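Local coordinates for glycoside Hydrolase (Bacteroides uniformis, PDB 5T99), which probably acts as a family 2 glycoside hydrolase, likely a beta-galactosidase of an agarose-degrading pathway, and binds the inhibitor D-galacto-isofagomine in its barrel pocket, at residues Leu80-Tyr88 against Asp157-Ile168; Gly760-Asn769 against Phe784-Asp795. All coordinates share one frame; numbering follows the deposited sequence.

Contact 1 of 2, residues Leu80-Tyr88 against Asp157-Ile168; sequences LPFHGTGWY and DLSSRWYPGAGI. With GIF (D-galacto-isofagomine), chain C.
F82 reaches into the bend of 157-168. At chi1 62° CG stands between the backbone N and the carbonyl carbon, and this turns the ring toward P164. CB and CG lie beside P164 CG and CD. CD1 makes the tightest approach of the ring, 3.4 Å to P164 CG. The proline crosses one face as a CH-pi contact, with CD 4.1 Å from the ring centroid. CE1 meets S159 OG edge-on at 3.6 Å; that hydroxyl is bonded to the carbonyl of R156. CZ at the tip is 3.9 Å from D157 OD1, and the carboxylate plane stands 88° to the ring. F82 O shares a water with G165 O.

D157 also lies flat on the H83 imidazole, with CB 3.7 Å from the ring centroid. I168 CD1 packs over the Y88 ring, 3.8 Å from its centroid.

R161 points the other way. Its NH1 bonds O2 of the galacto-isofagomine and NH2 bonds O1, each at 3.0 Å. D373 forms a salt bridge with R161 NE and probably steadies it. The loop 157-168 follows strand 146-153, which pairs with strand 86-93 in the sugar-binding domain, and its bend reaches the barrel pocket.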
loop_
_atom_site.group_PDB
_atom_site.type_symbol
_atom_site.label_atom_id
_atom_site.label_comp_id
_atom_site.label_asym_id
_atom_site.label_seq_id
_atom_site.Cartn_x
_atom_site.Cartn_y
_atom_site.Cartn_z
ATOM N N LEU A 80 -18.597 -3.843 -5.254
ATOM C CA LEU A 80 -18.846 -5.219 -4.789
ATOM C C LEU A 80 -19.392 -5.222 -3.346
ATOM O O LEU A 80 -18.818 -4.544 -2.487
ATOM C CB LEU A 80 -17.551 -6.036 -4.846
ATOM C CG LEU A 80 -16.874 -6.184 -6.217
ATOM C CD1 LEU A 80 -15.419 -6.599 -6.051
ATOM C CD2 LEU A 80 -17.622 -7.172 -7.105
ATOM N N PRO A 81 -20.496 -5.969 -3.074
ATOM C CA PRO A 81 -21.054 -6.076 -1.710
ATOM C C PRO A 81 -20.063 -6.537 -0.635
ATOM O O PRO A 81 -19.467 -7.609 -0.760
ATOM C CB PRO A 81 -22.187 -7.097 -1.873
ATOM C CG PRO A 81 -22.651 -6.900 -3.268
ATOM C CD PRO A 81 -21.419 -6.554 -4.069
ATOM N N PHE A 82 -19.933 -5.727 0.418
ATOM C CA PHE A 82 -18.902 -5.887 1.462
ATOM C C PHE A 82 -19.456 -5.964 2.894
ATOM O O PHE A 82 -18.689 -5.943 3.855
ATOM C CB PHE A 82 -17.893 -4.731 1.362
ATOM C CG PHE A 82 -18.494 -3.366 1.599
ATOM C CD1 PHE A 82 -18.514 -2.807 2.878
ATOM C CD2 PHE A 82 -19.034 -2.633 0.540
ATOM C CE1 PHE A 82 -19.065 -1.549 3.096
ATOM C CE2 PHE A 82 -19.587 -1.377 0.753
ATOM C CZ PHE A 82 -19.600 -0.833 2.032
ATOM N N HIS A 83 -20.776 -6.070 3.037
ATOM C CA HIS A 83 -21.435 -6.008 4.345
ATOM C C HIS A 83 -22.187 -7.304 4.595
ATOM O O HIS A 83 -22.343 -8.125 3.690
ATOM C CB HIS A 83 -22.380 -4.800 4.434
ATOM C CG HIS A 83 -23.524 -4.846 3.470
ATOM N ND1 HIS A 83 -24.792 -5.239 3.841
ATOM C CD2 HIS A 83 -23.588 -4.558 2.147
ATOM C CE1 HIS A 83 -25.591 -5.188 2.789
ATOM N NE2 HIS A 83 -24.884 -4.783 1.748
ATOM N N GLY A 84 -22.646 -7.470 5.830
ATOM C CA GLY A 84 -23.359 -8.664 6.258
ATOM C C GLY A 84 -22.646 -9.272 7.443
ATOM O O GLY A 84 -22.014 -8.565 8.226
ATOM N N THR A 85 -22.750 -10.586 7.570
ATOM C CA THR A 85 -22.192 -11.316 8.692
ATOM C C THR A 85 -21.303 -12.423 8.146
ATOM O O THR A 85 -21.632 -13.041 7.121
ATOM C CB THR A 85 -23.308 -11.902 9.566
ATOM O OG1 THR A 85 -24.118 -10.829 10.056
ATOM C CG2 THR A 85 -22.748 -12.695 10.745
ATOM N N GLY A 86 -20.165 -12.634 8.808
ATOM C CA GLY A 86 -19.229 -13.706 8.471
ATOM C C GLY A 86 -18.677 -14.284 9.749
ATOM O O GLY A 86 -18.339 -13.539 10.676
ATOM N N TRP A 87 -18.594 -15.611 9.802
ATOM C CA TRP A 87 -18.130 -16.317 10.979
ATOM C C TRP A 87 -16.881 -17.104 10.635
ATOM O O TRP A 87 -16.806 -17.708 9.562
ATOM C CB TRP A 87 -19.196 -17.290 11.484
ATOM C CG TRP A 87 -20.240 -16.704 12.396
ATOM C CD1 TRP A 87 -21.446 -16.167 12.035
ATOM C CD2 TRP A 87 -20.184 -16.633 13.819
ATOM N NE1 TRP A 87 -22.141 -15.755 13.151
ATOM C CE2 TRP A 87 -21.393 -16.038 14.259
ATOM C CE3 TRP A 87 -19.226 -17.003 14.769
ATOM C CZ2 TRP A 87 -21.668 -15.806 15.596
ATOM C CZ3 TRP A 87 -19.507 -16.781 16.116
ATOM C CH2 TRP A 87 -20.723 -16.186 16.514
ATOM N N TYR A 88 -15.911 -17.095 11.557
ATOM C CA TYR A 88 -14.734 -17.961 11.465
ATOM C C TYR A 88 -14.588 -18.760 12.749
ATOM O O TYR A 88 -14.778 -18.223 13.833
ATOM C CB TYR A 88 -13.457 -17.165 11.249
ATOM C CG TYR A 88 -13.376 -16.370 9.970
ATOM C CD1 TYR A 88 -12.595 -16.807 8.906
ATOM C CD2 TYR A 88 -14.037 -15.148 9.843
ATOM C CE1 TYR A 88 -12.493 -16.056 7.739
ATOM C CE2 TYR A 88 -13.944 -14.394 8.682
ATOM C CZ TYR A 88 -13.170 -14.855 7.643
ATOM O OH TYR A 88 -13.075 -14.120 6.510
ATOM N N ASP A 157 -23.293 -1.896 5.919
ATOM C CA ASP A 157 -23.341 -1.147 4.673
ATOM C C ASP A 157 -23.130 0.319 5.033
ATOM O O ASP A 157 -23.404 0.733 6.157
ATOM C CB ASP A 157 -24.667 -1.362 3.902
ATOM C CG ASP A 157 -24.537 -1.059 2.378
ATOM O OD1 ASP A 157 -23.515 -0.483 1.917
ATOM O OD2 ASP A 157 -25.477 -1.407 1.627
ATOM N N LEU A 158 -22.601 1.077 4.080
ATOM C CA LEU A 158 -22.385 2.515 4.225
ATOM C C LEU A 158 -21.359 2.845 5.321
ATOM O O LEU A 158 -21.486 3.846 6.026
ATOM C CB LEU A 158 -23.725 3.227 4.455
ATOM C CG LEU A 158 -24.822 2.838 3.452
ATOM C CD1 LEU A 158 -26.196 3.321 3.902
ATOM C CD2 LEU A 158 -24.463 3.369 2.068
ATOM N N SER A 159 -20.343 1.991 5.433
ATOM C CA SER A 159 -19.291 2.124 6.433
ATOM C C SER A 159 -17.927 2.478 5.837
ATOM O O SER A 159 -16.940 2.604 6.585
ATOM C CB SER A 159 -19.177 0.821 7.217
ATOM O OG SER A 159 -18.714 -0.228 6.391
ATOM N N SER A 160 -17.881 2.650 4.509
ATOM C CA SER A 160 -16.638 2.909 3.777
ATOM C C SER A 160 -16.911 3.588 2.436
ATOM O O SER A 160 -17.800 3.170 1.719
ATOM C CB SER A 160 -15.887 1.602 3.544
ATOM O OG SER A 160 -14.612 1.867 3.005
ATOM N N ARG A 161 -16.136 4.617 2.102
ATOM C CA ARG A 161 -16.241 5.294 0.798
ATOM C C ARG A 161 -15.462 4.575 -0.310
ATOM O O ARG A 161 -15.579 4.928 -1.472
ATOM C CB ARG A 161 -15.740 6.737 0.887
ATOM C CG ARG A 161 -16.431 7.564 1.953
ATOM C CD ARG A 161 -16.029 9.025 1.891
ATOM N NE ARG A 161 -14.593 9.242 2.124
ATOM C CZ ARG A 161 -13.665 9.424 1.179
ATOM N NH1 ARG A 161 -12.401 9.615 1.535
ATOM N NH2 ARG A 161 -13.961 9.419 -0.115
ATOM N N TRP A 162 -14.652 3.583 0.054
ATOM C CA TRP A 162 -13.901 2.770 -0.910
ATOM C C TRP A 162 -14.081 1.315 -0.525
ATOM O O TRP A 162 -14.630 1.024 0.532
ATOM C CB TRP A 162 -12.411 3.144 -0.886
ATOM C CG TRP A 162 -11.769 2.971 0.462
ATOM C CD1 TRP A 162 -11.120 1.868 0.926
ATOM C CD2 TRP A 162 -11.749 3.924 1.523
ATOM N NE1 TRP A 162 -10.681 2.078 2.210
ATOM C CE2 TRP A 162 -11.052 3.335 2.602
ATOM C CE3 TRP A 162 -12.228 5.228 1.660
ATOM C CZ2 TRP A 162 -10.828 4.004 3.806
ATOM C CZ3 TRP A 162 -12.005 5.898 2.863
ATOM C CH2 TRP A 162 -11.308 5.279 3.919
ATOM N N TYR A 163 -13.604 0.408 -1.372
ATOM C CA TYR A 163 -13.699 -1.029 -1.104
ATOM C C TYR A 163 -12.858 -1.395 0.123
ATOM O O TYR A 163 -11.631 -1.248 0.092
ATOM C CB TYR A 163 -13.211 -1.832 -2.309
ATOM C CG TYR A 163 -13.191 -3.319 -2.102
ATOM C CD1 TYR A 163 -14.356 -4.056 -2.220
ATOM C CD2 TYR A 163 -12.011 -3.995 -1.796
ATOM C CE1 TYR A 163 -14.366 -5.429 -2.030
ATOM C CE2 TYR A 163 -12.006 -5.374 -1.604
ATOM C CZ TYR A 163 -13.197 -6.084 -1.732
ATOM O OH TYR A 163 -13.258 -7.442 -1.562
ATOM N N PRO A 164 -13.509 -1.871 1.196
ATOM C CA PRO A 164 -12.781 -2.266 2.404
ATOM C C PRO A 164 -12.338 -3.722 2.449
ATOM O O PRO A 164 -11.425 -4.058 3.222
ATOM C CB PRO A 164 -13.806 -2.029 3.506
ATOM C CG PRO A 164 -15.114 -2.319 2.852
ATOM C CD PRO A 164 -14.965 -1.996 1.384
ATOM N N GLY A 165 -12.983 -4.577 1.656
ATOM C CA GLY A 165 -12.913 -6.026 1.869
ATOM C C GLY A 165 -13.804 -6.435 3.035
ATOM O O GLY A 165 -14.421 -5.587 3.684
ATOM N N ALA A 166 -13.884 -7.736 3.291
ATOM C CA ALA A 166 -14.627 -8.261 4.442
ATOM C C ALA A 166 -14.026 -9.587 4.846
ATOM O O ALA A 166 -13.794 -10.448 3.995
ATOM C CB ALA A 166 -16.099 -8.437 4.101
ATOM N N GLY A 167 -13.763 -9.756 6.135
ATOM C CA GLY A 167 -13.110 -10.975 6.628
ATOM C C GLY A 167 -11.870 -10.714 7.455
ATOM O O GLY A 167 -11.482 -9.570 7.663
ATOM N N ILE A 168 -11.239 -11.792 7.907
ATOM C CA ILE A 168 -9.966 -11.719 8.609
ATOM C C ILE A 168 -8.923 -11.622 7.505
ATOM O O ILE A 168 -8.301 -12.614 7.121
ATOM C CB ILE A 168 -9.736 -12.924 9.551
ATOM C CG1 ILE A 168 -10.934 -13.078 10.512
ATOM C CG2 ILE A 168 -8.438 -12.729 10.325
ATOM C CD1 ILE A 168 -10.870 -14.286 11.428
HETATM C C GIF C . -10.471 11.750 -0.918
HETATM N N GIF C . -10.353 12.888 -1.817
HETATM O O GIF C . -11.276 12.455 -6.100
HETATM C C1 GIF C . -10.264 10.458 -1.683
HETATM O O1 GIF C . -12.495 10.371 -2.570
HETATM C C2 GIF C . -11.120 10.410 -2.946
HETATM O O2 GIF C . -10.598 9.357 -0.841
HETATM C C3 GIF C . -10.866 11.616 -3.844
HETATM C C4 GIF C . -11.084 12.914 -3.072
HETATM C C5 GIF C . -11.770 11.577 -5.078
HETATM O O HOH W 1 -16.362 -4.793 5.324
#

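Contact 2 of 2, residues Gly760-Asn769 against Phe784-Asp795; sequences GHFRAVGNGN and FSGMCMLIVQSD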
loop_
_atom_site.group_PDB
_atom_site.type_symbol
_atom_site.label_atom_id
_atom_site.label_comp_id
_atom_site.label_asym_id
_atom_site.label_seq_id
_atom_site.Cartn_x
_atom_site.Cartn_y
_atom_site.Cartn_z
ATOM N N GLY A 760 1.478 -25.831 -8.643
ATOM C CA GLY A 760 0.805 -24.558 -8.441
ATOM C C GLY A 760 -0.587 -24.558 -9.024
ATOM O O GLY A 760 -1.067 -25.587 -9.490
ATOM N N HIS A 761 -1.232 -23.392 -9.003
ATOM C CA HIS A 761 -2.632 -23.287 -9.368
ATOM C C HIS A 761 -3.044 -21.900 -9.832
ATOM O O HIS A 761 -2.369 -20.900 -9.570
ATOM C CB HIS A 761 -3.511 -23.703 -8.183
ATOM C CG HIS A 761 -3.328 -22.851 -6.965
ATOM N ND1 HIS A 761 -2.370 -23.109 -6.007
ATOM C CD2 HIS A 761 -3.974 -21.737 -6.557
ATOM C CE1 HIS A 761 -2.448 -22.198 -5.055
ATOM N NE2 HIS A 761 -3.411 -21.351 -5.372
ATOM N N PHE A 762 -4.180 -21.863 -10.518
ATOM C CA PHE A 762 -4.822 -20.615 -10.885
ATOM C C PHE A 762 -5.169 -19.829 -9.616
ATOM O O PHE A 762 -5.736 -20.397 -8.682
ATOM C CB PHE A 762 -6.101 -20.878 -11.684
ATOM C CG PHE A 762 -6.884 -19.639 -11.937
ATOM C CD1 PHE A 762 -6.458 -18.735 -12.902
ATOM C CD2 PHE A 762 -7.991 -19.320 -11.161
ATOM C CE1 PHE A 762 -7.144 -17.556 -13.117
ATOM C CE2 PHE A 762 -8.683 -18.140 -11.371
ATOM C CZ PHE A 762 -8.260 -17.253 -12.348
ATOM N N ARG A 763 -4.849 -18.533 -9.592
ATOM C CA ARG A 763 -5.214 -17.675 -8.452
ATOM C C ARG A 763 -6.201 -16.587 -8.813
ATOM O O ARG A 763 -7.243 -16.461 -8.150
ATOM C CB ARG A 763 -3.977 -17.058 -7.787
ATOM C CG ARG A 763 -4.265 -16.208 -6.547
ATOM C CD ARG A 763 -5.132 -16.912 -5.502
ATOM N NE ARG A 763 -5.472 -16.002 -4.414
ATOM C CZ ARG A 763 -6.412 -15.050 -4.475
ATOM N NH1 ARG A 763 -7.153 -14.864 -5.579
ATOM N NH2 ARG A 763 -6.622 -14.261 -3.417
ATOM N N ALA A 764 -5.883 -15.786 -9.828
ATOM C CA ALA A 764 -6.789 -14.702 -10.241
ATOM C C ALA A 764 -6.500 -14.150 -11.631
ATOM O O ALA A 764 -5.454 -14.421 -12.212
ATOM C CB ALA A 764 -6.756 -13.569 -9.213
ATOM N N VAL A 765 -7.447 -13.360 -12.134
ATOM C CA VAL A 765 -7.316 -12.644 -13.401
ATOM C C VAL A 765 -7.802 -11.206 -13.302
ATOM O O VAL A 765 -8.627 -10.888 -12.464
ATOM C CB VAL A 765 -8.122 -13.314 -14.531
ATOM C CG1 VAL A 765 -7.394 -14.538 -15.069
ATOM C CG2 VAL A 765 -9.534 -13.671 -14.070
ATOM N N GLY A 766 -7.294 -10.349 -14.181
ATOM C CA GLY A 766 -7.761 -8.969 -14.276
ATOM C C GLY A 766 -7.499 -8.390 -15.648
ATOM O O GLY A 766 -6.832 -9.019 -16.476
ATOM N N ASN A 767 -8.053 -7.206 -15.897
ATOM C CA ASN A 767 -7.745 -6.455 -17.121
ATOM C C ASN A 767 -7.705 -4.910 -17.022
ATOM O O ASN A 767 -7.479 -4.241 -18.044
ATOM C CB ASN A 767 -8.684 -6.908 -18.257
ATOM C CG ASN A 767 -10.156 -6.681 -17.952
ATOM O OD1 ASN A 767 -10.523 -6.026 -16.978
ATOM N ND2 ASN A 767 -11.013 -7.238 -18.792
ATOM N N GLY A 768 -7.910 -4.346 -15.826
ATOM C CA GLY A 768 -7.930 -2.895 -15.644
ATOM C C GLY A 768 -9.179 -2.168 -16.124
ATOM O O GLY A 768 -9.192 -0.926 -16.175
ATOM N N ASN A 769 -10.223 -2.931 -16.460
ATOM C CA ASN A 769 -11.491 -2.368 -16.912
ATOM C C ASN A 769 -12.351 -2.131 -15.699
ATOM O O ASN A 769 -12.690 -3.063 -14.979
ATOM C CB ASN A 769 -12.219 -3.314 -17.880
ATOM C CG ASN A 769 -13.513 -2.710 -18.442
ATOM O OD1 ASN A 769 -13.828 -1.530 -18.241
ATOM N ND2 ASN A 769 -14.259 -3.526 -19.153
ATOM N N PHE A 784 -8.591 -6.124 -22.360
ATOM C CA PHE A 784 -9.030 -4.735 -22.406
ATOM C C PHE A 784 -7.874 -3.953 -22.997
ATOM O O PHE A 784 -6.726 -4.110 -22.565
ATOM C CB PHE A 784 -9.388 -4.214 -21.006
ATOM C CG PHE A 784 -9.893 -2.790 -20.998
ATOM C CD1 PHE A 784 -11.161 -2.484 -21.485
ATOM C CD2 PHE A 784 -9.100 -1.752 -20.506
ATOM C CE1 PHE A 784 -11.628 -1.177 -21.488
ATOM C CE2 PHE A 784 -9.561 -0.440 -20.508
ATOM C CZ PHE A 784 -10.827 -0.153 -21.002
ATOM N N SER A 785 -8.173 -3.135 -23.999
ATOM C CA SER A 785 -7.160 -2.391 -24.743
ATOM C C SER A 785 -5.898 -3.211 -25.059
ATOM O O SER A 785 -4.770 -2.749 -24.859
ATOM C CB SER A 785 -6.823 -1.089 -24.009
ATOM O OG SER A 785 -7.965 -0.252 -23.936
ATOM N N GLY A 786 -6.120 -4.435 -25.544
ATOM C CA GLY A 786 -5.063 -5.337 -25.986
ATOM C C GLY A 786 -4.562 -6.350 -24.970
ATOM O O GLY A 786 -3.895 -7.322 -25.354
ATOM N N MET A 787 -4.874 -6.154 -23.687
ATOM C CA MET A 787 -4.216 -6.919 -22.635
ATOM C C MET A 787 -5.131 -7.333 -21.505
ATOM O O MET A 787 -6.175 -6.724 -21.247
ATOM C CB MET A 787 -3.038 -6.127 -22.050
ATOM C CG MET A 787 -1.780 -6.136 -22.913
ATOM S SD MET A 787 -0.363 -5.281 -22.179
ATOM C CE MET A 787 -0.675 -3.579 -22.654
ATOM N N CYS A 788 -4.713 -8.395 -20.837
ATOM C CA CYS A 788 -5.274 -8.781 -19.565
ATOM C C CYS A 788 -4.144 -9.437 -18.748
ATOM O O CYS A 788 -2.978 -9.398 -19.160
ATOM C CB CYS A 788 -6.519 -9.659 -19.764
ATOM S SG CYS A 788 -6.259 -11.282 -20.495
ATOM N N MET A 789 -4.467 -9.984 -17.584
ATOM C CA MET A 789 -3.438 -10.363 -16.621
ATOM C C MET A 789 -3.867 -11.608 -15.886
ATOM O O MET A 789 -4.921 -11.614 -15.254
ATOM C CB MET A 789 -3.218 -9.216 -15.627
ATOM C CG MET A 789 -2.179 -9.476 -14.535
ATOM S SD MET A 789 -0.485 -9.517 -15.137
ATOM C CE MET A 789 -0.290 -7.815 -15.683
ATOM N N LEU A 790 -3.034 -12.642 -15.971
ATOM C CA LEU A 790 -3.258 -13.901 -15.284
ATOM C C LEU A 790 -2.369 -13.930 -14.051
ATOM O O LEU A 790 -1.198 -13.570 -14.125
ATOM C CB LEU A 790 -2.896 -15.077 -16.210
ATOM C CG LEU A 790 -2.931 -16.469 -15.571
ATOM C CD1 LEU A 790 -4.353 -16.830 -15.188
ATOM C CD2 LEU A 790 -2.344 -17.520 -16.496
ATOM N N ILE A 791 -2.912 -14.398 -12.930
ATOM C CA ILE A 791 -2.141 -14.501 -11.695
ATOM C C ILE A 791 -2.125 -15.953 -11.241
ATOM O O ILE A 791 -3.166 -16.531 -10.977
ATOM C CB ILE A 791 -2.700 -13.570 -10.583
ATOM C CG1 ILE A 791 -2.782 -12.121 -11.090
ATOM C CG2 ILE A 791 -1.806 -13.619 -9.346
ATOM C CD1 ILE A 791 -3.571 -11.180 -10.202
ATOM N N VAL A 792 -0.941 -16.543 -11.151
ATOM C CA VAL A 792 -0.814 -17.896 -10.606
ATOM C C VAL A 792 -0.077 -17.857 -9.274
ATOM O O VAL A 792 0.552 -16.867 -8.950
ATOM C CB VAL A 792 -0.167 -18.895 -11.603
ATOM C CG1 VAL A 792 -0.994 -18.961 -12.880
ATOM C CG2 VAL A 792 1.296 -18.564 -11.908
ATOM N N GLN A 793 -0.199 -18.943 -8.514
ATOM C CA GLN A 793 0.312 -19.046 -7.157
ATOM C C GLN A 793 0.896 -20.426 -6.910
ATOM O O GLN A 793 0.335 -21.418 -7.351
ATOM C CB GLN A 793 -0.818 -18.809 -6.167
ATOM C CG GLN A 793 -0.367 -18.688 -4.719
ATOM C CD GLN A 793 -1.458 -18.137 -3.824
ATOM O OE1 GLN A 793 -1.319 -17.059 -3.238
ATOM N NE2 GLN A 793 -2.545 -18.874 -3.708
ATOM N N SER A 794 2.004 -20.491 -6.178
ATOM C CA SER A 794 2.590 -21.779 -5.806
ATOM C C SER A 794 1.680 -22.561 -4.844
ATOM O O SER A 794 0.763 -22.000 -4.241
ATOM C CB SER A 794 3.981 -21.586 -5.179
ATOM O OG SER A 794 3.907 -20.803 -3.997
ATOM N N ASP A 795 1.922 -23.867 -4.755
ATOM C CA ASP A 795 1.368 -24.709 -3.694
ATOM C C ASP A 795 2.458 -24.902 -2.649
ATOM O O ASP A 795 3.637 -25.072 -2.994
ATOM C CB ASP A 795 0.933 -26.084 -4.223
ATOM C CG ASP A 795 -0.345 -26.035 -5.036
ATOM O OD1 ASP A 795 -0.533 -26.952 -5.867
ATOM O OD2 ASP A 795 -1.164 -25.113 -4.839
HETATM O O HOH W 2 -2.806 -27.457 -7.240
#
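H761 and Q793 pair through both backbone bonds, H761 N to Q793 O at 3.0 Å and Q793 N to H761 O at 3.1 Å. At chi1 61° H761 CG lies between its backbone N and carbonyl carbon, which swings the ring toward D795. Its ND1 donates to D795 OD2 at 2.6 Å. The carboxylate is met on its syn side, but the imidazole nitrogen sits 32° out of the carboxylate plane. D795 OD1 takes a water and a salt bridge from K798.

I791 O is gripped twice, by R763 N and A764 N, each at 3.0 Å. I791 N donates back to A764 O at 2.6 Å. Further along, G766 and M789 exchange bonds in both directions.

Beyond the strands, N767 OD1 accepts from N769 N in an Asx turn and also takes a bond from R781. The N767 side chain also bonds K782 O through ND2, and N769 OD1 is held by Q519. The N769 amide lies almost parallel to the F784 ring, 11° apart, with CB over one face. L790 CD1 meets F762 CE1 at the ring edge, 3.6 Å away, and lies 3.8 Å from V765 CG1.

The doubled acceptor marks a classic beta bulge, R763 and A764 facing I791. It shifts the register of this antiparallel pair by one residue, at the edge of a four-stranded C-terminal sheet.

How the contacts relate
The chain meets contact 1 first. Segment 80-88 leads into strand 86-93, and segment 157-168 returns to it after 68 residues that are half strand and hold no helix. This closes a long loop within the sugar-binding domain. The chain then passes through the TIM-barrel region before it reaches contact 2. There, segments 760-769 and 784-795 close a much shorter loop of 14 residues in the C-terminal region. The contacts follow in series and neither nest nor cross. Contact 1 and contact 2 lie about 24 Å apart between centres and about 10 Å apart between nearest atoms. Contact 1 links a beta domain to the ligand pocket, whereas contact 2 joins two strands of a separate sheet.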